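Local coordinates for teicoplanin pseudoaglycone deacetylase Orf2 (Actinoplanes teichomyceticus, PDB 3DFK), which probably removes the acetyl group from the amino sugar of teicoplanin pseudoaglycone, as a zinc-dependent deacetylase of the PIG-L family, at residues A[14-19]-A[159-164]; A[18-23]-A[183-188]. All blocks are in the same frame, centred on the assembly; numbering follows the deposited sequence.

Contact 1 (A[14-19]-A[159-164]); sequences SPHLDD and GEHPDH. With ZN (zinc ion), chain B; DKA (decanoic acid), chain C.
His16 and Asp19 from residues 14-19 and His164 from residues 159-164 close on one zinc ion, the His-Asp-His site of the PIG-L de-N-acetylase fold. ND1 of His16, OD2 of Asp19 and NE2 of His164 each lie 2.1 Å from the zinc. Asp19 OD1 adds a longer contact at 2.6 Å to the metal, and decanoic acid O2 and a water are also bound. With CG anti to the carbonyl carbon (chi1 -62°), the His16 ring lies between the zinc and Asp163; chi2 then directs ND1 to the metal and NE2 to the carboxylate.

Among the hydrogen bonds, the one from His16 NE2 to Asp163 OD2 is short, 2.8 Å, and nearly straight at 170°. The carboxylate oxygen lies in the imidazole plane and accepts through its anti lone pair, while OD1 is paired with Arg101. His164 ND1 is hydrogen-bonded to Asp187 OD1 at 2.9 Å.

The ring contacts are edge and face. CE1 of His16 points at the face of His161, with planes 79° apart, and Pro15 CG sits over the centre of the His164 ring, 3.5 Å from its centroid in a CH-pi contact. C5 of decanoic acid covers a face of His16.

Bonded at both nitrogens, the His16 ring is fixed in rotation, and the Asp163 carboxylate would be expected to polarise it toward a more electron-rich zinc ligand.

Contact 2 (A[18-23]-A[183-188]); sequences DDAVLS and RLWEDL. With ZN (zinc ion), chain B; DKA (decanoic acid), chain C.
Ser23 and Leu188 join the first turn of helix 19-33 to the chain leaving strand 182-185, a strand of the mixed, Rossmann-like sheet of this PIG-L family protein, parallel to 151-155 and antiparallel to 263-269. Leu188 N donates to Ser23 OG over 2.9 Å, and an N-H...O angle of 173° makes the bond almost linear. The same serine places CB over the face of the five-membered ring of Trp185 in a CH-pi contact. Further along the indole, the six-membered ring meets Ala20, whose CB lies 3.7 Å from Trp185 CH2. On another side of the helix, Leu22 CB packs against the carbonyl oxygen of Leu188, while Leu188 CD1 lies near Leu22 O.

The next shell fixes the serine hydroxyl. Ser23 OG stands anti to its own carbonyl carbon (chi1 -54°), which turns it back along the helix to donate to Asp19 O at 3.0 Å. That carbonyl also accepts Ser23 N, and the two donors approach from opposite faces of its plane. The hydroxyl therefore gives its proton to the helix and accepts the N-H of Leu188, joining the two backbones.

Farther out, the indole lies against Val153 and Cys155 of strand 151-155, and Asp187 is the carboxylate behind His164. Glu186 OE1 is hydrogen-bonded to His250 NE2; both residues bind a zinc ion in a structure of this protein. The axes of the short segments 19-23 and 183-185 approach to 10.4 Å, at 79°, and the contacts across come from Trp185 and residues 186-188.

Two waters also bridge the segments. One donates to both Ser23 O and Glu186 O; the other lies 2.8 Å from Asp19 OD1, 2.8 Å from Leu188 O and 3.1 Å from Ser23 OG.

How the contacts relate
Both contacts are buried near the middle of the chain and share Asp18 and Asp19, where the loop after strand 9-14 enters helix 19-33. Contact 1 is polar and metal-centred, built from ligands beside the decanoic acid. Contact 2, its centre about 9 Å away, buries somewhat more surface, 329 Å² against 252 Å², through indole packing, a serine and waters. Helix 162-178 of contact 1 runs on in the chain to strand 182-185 of contact 2. Two bonds join them directly: Asp187 of contact 2 stands behind the zinc ligand His164 of contact 1 as a second-shell partner of the metal, and Ser14 OG meets Ala20 N at 3.0 Å.

Contact 1 (A[14-19]-A[159-164])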
# COMPACT_ATOMS: atom_id res chain seq x y z
N SER A 14 2.32 -4.44 -0.61
CA SER A 14 1.63 -3.18 -0.90
C SER A 14 0.15 -3.49 -1.09
O SER A 14 -0.20 -4.43 -1.80
CB SER A 14 2.21 -2.57 -2.17
OG SER A 14 1.71 -1.26 -2.38
N PRO A 15 -0.75 -2.69 -0.47
CA PRO A 15 -2.16 -2.92 -0.77
C PRO A 15 -2.46 -2.66 -2.25
O PRO A 15 -3.02 -3.53 -2.92
CB PRO A 15 -2.91 -1.92 0.13
CG PRO A 15 -1.91 -1.32 1.03
CD PRO A 15 -0.53 -1.62 0.52
N HIS A 16 -2.06 -1.48 -2.74
CA HIS A 16 -2.41 -1.05 -4.08
C HIS A 16 -1.17 -0.79 -4.88
O HIS A 16 -0.07 -0.69 -4.32
CB HIS A 16 -3.19 0.25 -4.05
CG HIS A 16 -4.50 0.15 -3.34
ND1 HIS A 16 -4.82 0.94 -2.26
CD2 HIS A 16 -5.57 -0.65 -3.56
CE1 HIS A 16 -6.04 0.63 -1.84
NE2 HIS A 16 -6.51 -0.33 -2.61
N LEU A 17 -1.37 -0.64 -6.18
CA LEU A 17 -0.29 -0.30 -7.11
C LEU A 17 0.10 1.18 -6.97
O LEU A 17 -0.37 2.04 -7.72
CB LEU A 17 -0.73 -0.67 -8.53
CG LEU A 17 -1.02 -2.16 -8.75
CD1 LEU A 17 -1.93 -2.40 -9.94
CD2 LEU A 17 0.27 -3.02 -8.86
N ASP A 18 0.94 1.45 -5.96
CA ASP A 18 1.56 2.76 -5.65
C ASP A 18 1.99 2.89 -4.19
O ASP A 18 2.87 3.67 -3.87
CB ASP A 18 0.73 3.98 -6.07
CG ASP A 18 -0.63 4.03 -5.41
OD1 ASP A 18 -0.98 3.11 -4.64
OD2 ASP A 18 -1.37 4.99 -5.71
N ASP A 19 1.37 2.13 -3.30
CA ASP A 19 1.51 2.44 -1.89
C ASP A 19 2.92 2.20 -1.36
O ASP A 19 3.44 3.00 -0.59
CB ASP A 19 0.50 1.64 -1.06
CG ASP A 19 -0.92 2.13 -1.25
OD1 ASP A 19 -1.17 3.34 -1.10
OD2 ASP A 19 -1.77 1.29 -1.57
N GLY A 159 -5.22 6.15 7.61
CA GLY A 159 -6.19 6.57 6.59
C GLY A 159 -7.35 5.61 6.49
O GLY A 159 -8.37 5.94 5.87
N GLU A 160 -7.18 4.42 7.06
CA GLU A 160 -8.25 3.41 7.21
C GLU A 160 -8.89 2.90 5.91
O GLU A 160 -10.03 2.42 5.94
CB GLU A 160 -9.33 3.92 8.19
CG GLU A 160 -8.82 4.23 9.59
CD GLU A 160 -9.93 4.72 10.52
OE1 GLU A 160 -9.68 5.72 11.24
OE2 GLU A 160 -11.03 4.13 10.53
N HIS A 161 -8.17 2.95 4.78
CA HIS A 161 -8.70 2.38 3.54
C HIS A 161 -8.92 0.90 3.79
O HIS A 161 -8.03 0.25 4.36
CB HIS A 161 -7.73 2.58 2.37
CG HIS A 161 -8.32 2.26 1.04
ND1 HIS A 161 -8.64 0.98 0.64
CD2 HIS A 161 -8.67 3.07 0.01
CE1 HIS A 161 -9.16 1.01 -0.57
NE2 HIS A 161 -9.19 2.27 -0.98
N PRO A 162 -10.10 0.37 3.40
CA PRO A 162 -10.40 -1.05 3.68
C PRO A 162 -9.36 -2.00 3.08
O PRO A 162 -9.06 -3.04 3.69
CB PRO A 162 -11.73 -1.29 2.97
CG PRO A 162 -12.33 0.08 2.78
CD PRO A 162 -11.20 1.05 2.72
N ASP A 163 -8.83 -1.65 1.91
CA ASP A 163 -7.84 -2.51 1.26
C ASP A 163 -6.52 -2.49 2.03
O ASP A 163 -5.79 -3.49 2.05
CB ASP A 163 -7.59 -2.11 -0.21
CG ASP A 163 -8.80 -2.37 -1.12
OD1 ASP A 163 -9.66 -3.20 -0.75
OD2 ASP A 163 -8.87 -1.78 -2.23
N HIS A 164 -6.21 -1.34 2.63
CA HIS A 164 -5.01 -1.20 3.45
C HIS A 164 -5.16 -1.99 4.72
O HIS A 164 -4.24 -2.70 5.14
CB HIS A 164 -4.72 0.26 3.77
CG HIS A 164 -4.16 1.02 2.60
ND1 HIS A 164 -3.10 1.88 2.73
CD2 HIS A 164 -4.49 1.00 1.29
CE1 HIS A 164 -2.81 2.39 1.54
NE2 HIS A 164 -3.65 1.88 0.65
ZN ZN B . -3.57 2.35 -1.41
C1 DKA C . -3.84 4.26 -3.44
O1 DKA C . -3.95 5.05 -2.49
C2 DKA C . -4.59 4.51 -4.73
C3 DKA C . -4.96 3.17 -5.36
C4 DKA C . -6.39 3.17 -5.89
C5 DKA C . -7.34 2.37 -5.01
C6 DKA C . -8.70 3.06 -4.96
C7 DKA C . -9.72 2.27 -4.16
C8 DKA C . -11.03 3.06 -4.13
C9 DKA C . -11.46 3.51 -2.73
C10 DKA C . -12.72 2.79 -2.31
O2 DKA C . -3.13 3.26 -3.36
O HOH W 1 -4.93 3.79 -0.99

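Contact 2 (A[18-23]-A[183-188])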
# COMPACT_ATOMS: atom_id res chain seq x y z
N ASP A 18 0.94 1.45 -5.96
CA ASP A 18 1.56 2.76 -5.65
C ASP A 18 1.99 2.89 -4.19
O ASP A 18 2.87 3.67 -3.87
CB ASP A 18 0.73 3.98 -6.07
CG ASP A 18 -0.63 4.03 -5.41
OD1 ASP A 18 -0.98 3.11 -4.64
OD2 ASP A 18 -1.37 4.99 -5.71
N ASP A 19 1.37 2.13 -3.30
CA ASP A 19 1.51 2.44 -1.89
C ASP A 19 2.92 2.20 -1.36
O ASP A 19 3.44 3.00 -0.59
CB ASP A 19 0.50 1.64 -1.06
CG ASP A 19 -0.92 2.13 -1.25
OD1 ASP A 19 -1.17 3.34 -1.10
OD2 ASP A 19 -1.77 1.29 -1.57
N ALA A 20 3.53 1.09 -1.77
CA ALA A 20 4.87 0.75 -1.28
C ALA A 20 5.90 1.80 -1.74
O ALA A 20 6.76 2.23 -0.98
CB ALA A 20 5.28 -0.66 -1.75
N VAL A 21 5.76 2.25 -2.98
CA VAL A 21 6.71 3.26 -3.50
C VAL A 21 6.49 4.61 -2.81
O VAL A 21 7.43 5.25 -2.36
CB VAL A 21 6.63 3.37 -5.04
CG1 VAL A 21 7.51 4.53 -5.54
CG2 VAL A 21 7.09 2.05 -5.68
N LEU A 22 5.23 5.02 -2.68
CA LEU A 22 4.92 6.27 -2.00
C LEU A 22 5.42 6.29 -0.55
O LEU A 22 5.93 7.30 -0.06
CB LEU A 22 3.41 6.50 -2.00
CG LEU A 22 2.75 7.10 -3.25
CD1 LEU A 22 1.26 6.82 -3.20
CD2 LEU A 22 3.03 8.60 -3.29
N SER A 23 5.24 5.17 0.15
CA SER A 23 5.49 5.16 1.58
C SER A 23 6.88 4.70 1.96
O SER A 23 7.39 5.06 3.02
CB SER A 23 4.48 4.23 2.26
OG SER A 23 3.17 4.63 1.90
N ARG A 183 7.28 -5.22 9.97
CA ARG A 183 7.25 -3.80 10.30
C ARG A 183 6.18 -3.18 9.43
O ARG A 183 5.86 -3.72 8.36
CB ARG A 183 8.58 -3.13 9.96
CG ARG A 183 9.78 -3.66 10.74
CD ARG A 183 11.03 -2.88 10.35
NE ARG A 183 10.98 -1.51 10.85
CZ ARG A 183 11.35 -1.14 12.08
NH1 ARG A 183 11.80 -2.04 12.94
NH2 ARG A 183 11.24 0.13 12.44
N LEU A 184 5.61 -2.07 9.92
CA LEU A 184 4.61 -1.31 9.16
C LEU A 184 5.19 0.03 8.76
O LEU A 184 5.82 0.68 9.57
CB LEU A 184 3.34 -1.07 10.01
CG LEU A 184 2.71 -2.33 10.59
CD1 LEU A 184 1.39 -1.95 11.27
CD2 LEU A 184 2.47 -3.37 9.52
N TRP A 185 4.96 0.46 7.53
CA TRP A 185 5.34 1.82 7.16
C TRP A 185 4.23 2.80 7.43
O TRP A 185 3.04 2.43 7.51
CB TRP A 185 5.80 1.91 5.70
CG TRP A 185 4.75 1.54 4.68
CD1 TRP A 185 3.53 2.16 4.47
CD2 TRP A 185 4.83 0.47 3.75
NE1 TRP A 185 2.85 1.52 3.44
CE2 TRP A 185 3.63 0.49 2.98
CE3 TRP A 185 5.80 -0.50 3.47
CZ2 TRP A 185 3.37 -0.45 1.98
CZ3 TRP A 185 5.53 -1.45 2.46
CH2 TRP A 185 4.34 -1.40 1.72
N GLU A 186 4.60 4.06 7.57
CA GLU A 186 3.63 5.13 7.67
C GLU A 186 3.04 5.40 6.27
O GLU A 186 3.78 5.75 5.33
CB GLU A 186 4.33 6.36 8.24
CG GLU A 186 3.46 7.57 8.32
CD GLU A 186 4.21 8.73 8.90
OE1 GLU A 186 5.31 9.04 8.39
OE2 GLU A 186 3.70 9.33 9.87
N ASP A 187 1.74 5.19 6.10
CA ASP A 187 1.12 5.31 4.77
C ASP A 187 1.24 6.74 4.29
O ASP A 187 0.81 7.66 4.99
CB ASP A 187 -0.37 4.92 4.75
CG ASP A 187 -0.65 3.59 5.42
OD1 ASP A 187 -1.17 2.67 4.75
OD2 ASP A 187 -0.34 3.45 6.62
N LEU A 188 1.83 6.93 3.11
CA LEU A 188 1.90 8.26 2.49
C LEU A 188 1.12 8.29 1.18
O LEU A 188 1.09 7.29 0.44
CB LEU A 188 3.37 8.62 2.26
CG LEU A 188 4.25 8.72 3.52
CD1 LEU A 188 5.72 8.93 3.14
CD2 LEU A 188 3.78 9.83 4.43
ZN ZN B . -3.57 2.35 -1.41
C1 DKA C . -3.84 4.26 -3.44
O1 DKA C . -3.95 5.05 -2.49
C2 DKA C . -4.59 4.51 -4.73
C3 DKA C . -4.96 3.17 -5.36
C4 DKA C . -6.39 3.17 -5.89
C5 DKA C . -7.34 2.37 -5.01
C6 DKA C . -8.70 3.06 -4.96
C7 DKA C . -9.72 2.27 -4.16
C8 DKA C . -11.03 3.06 -4.13
C9 DKA C . -11.46 3.51 -2.73
C10 DKA C . -12.72 2.79 -2.31
O2 DKA C . -3.13 3.26 -3.36
O HOH W 2 0.20 4.69 0.88
O HOH W 3 6.39 6.05 5.22
O HOH W 1 -4.93 3.79 -0.99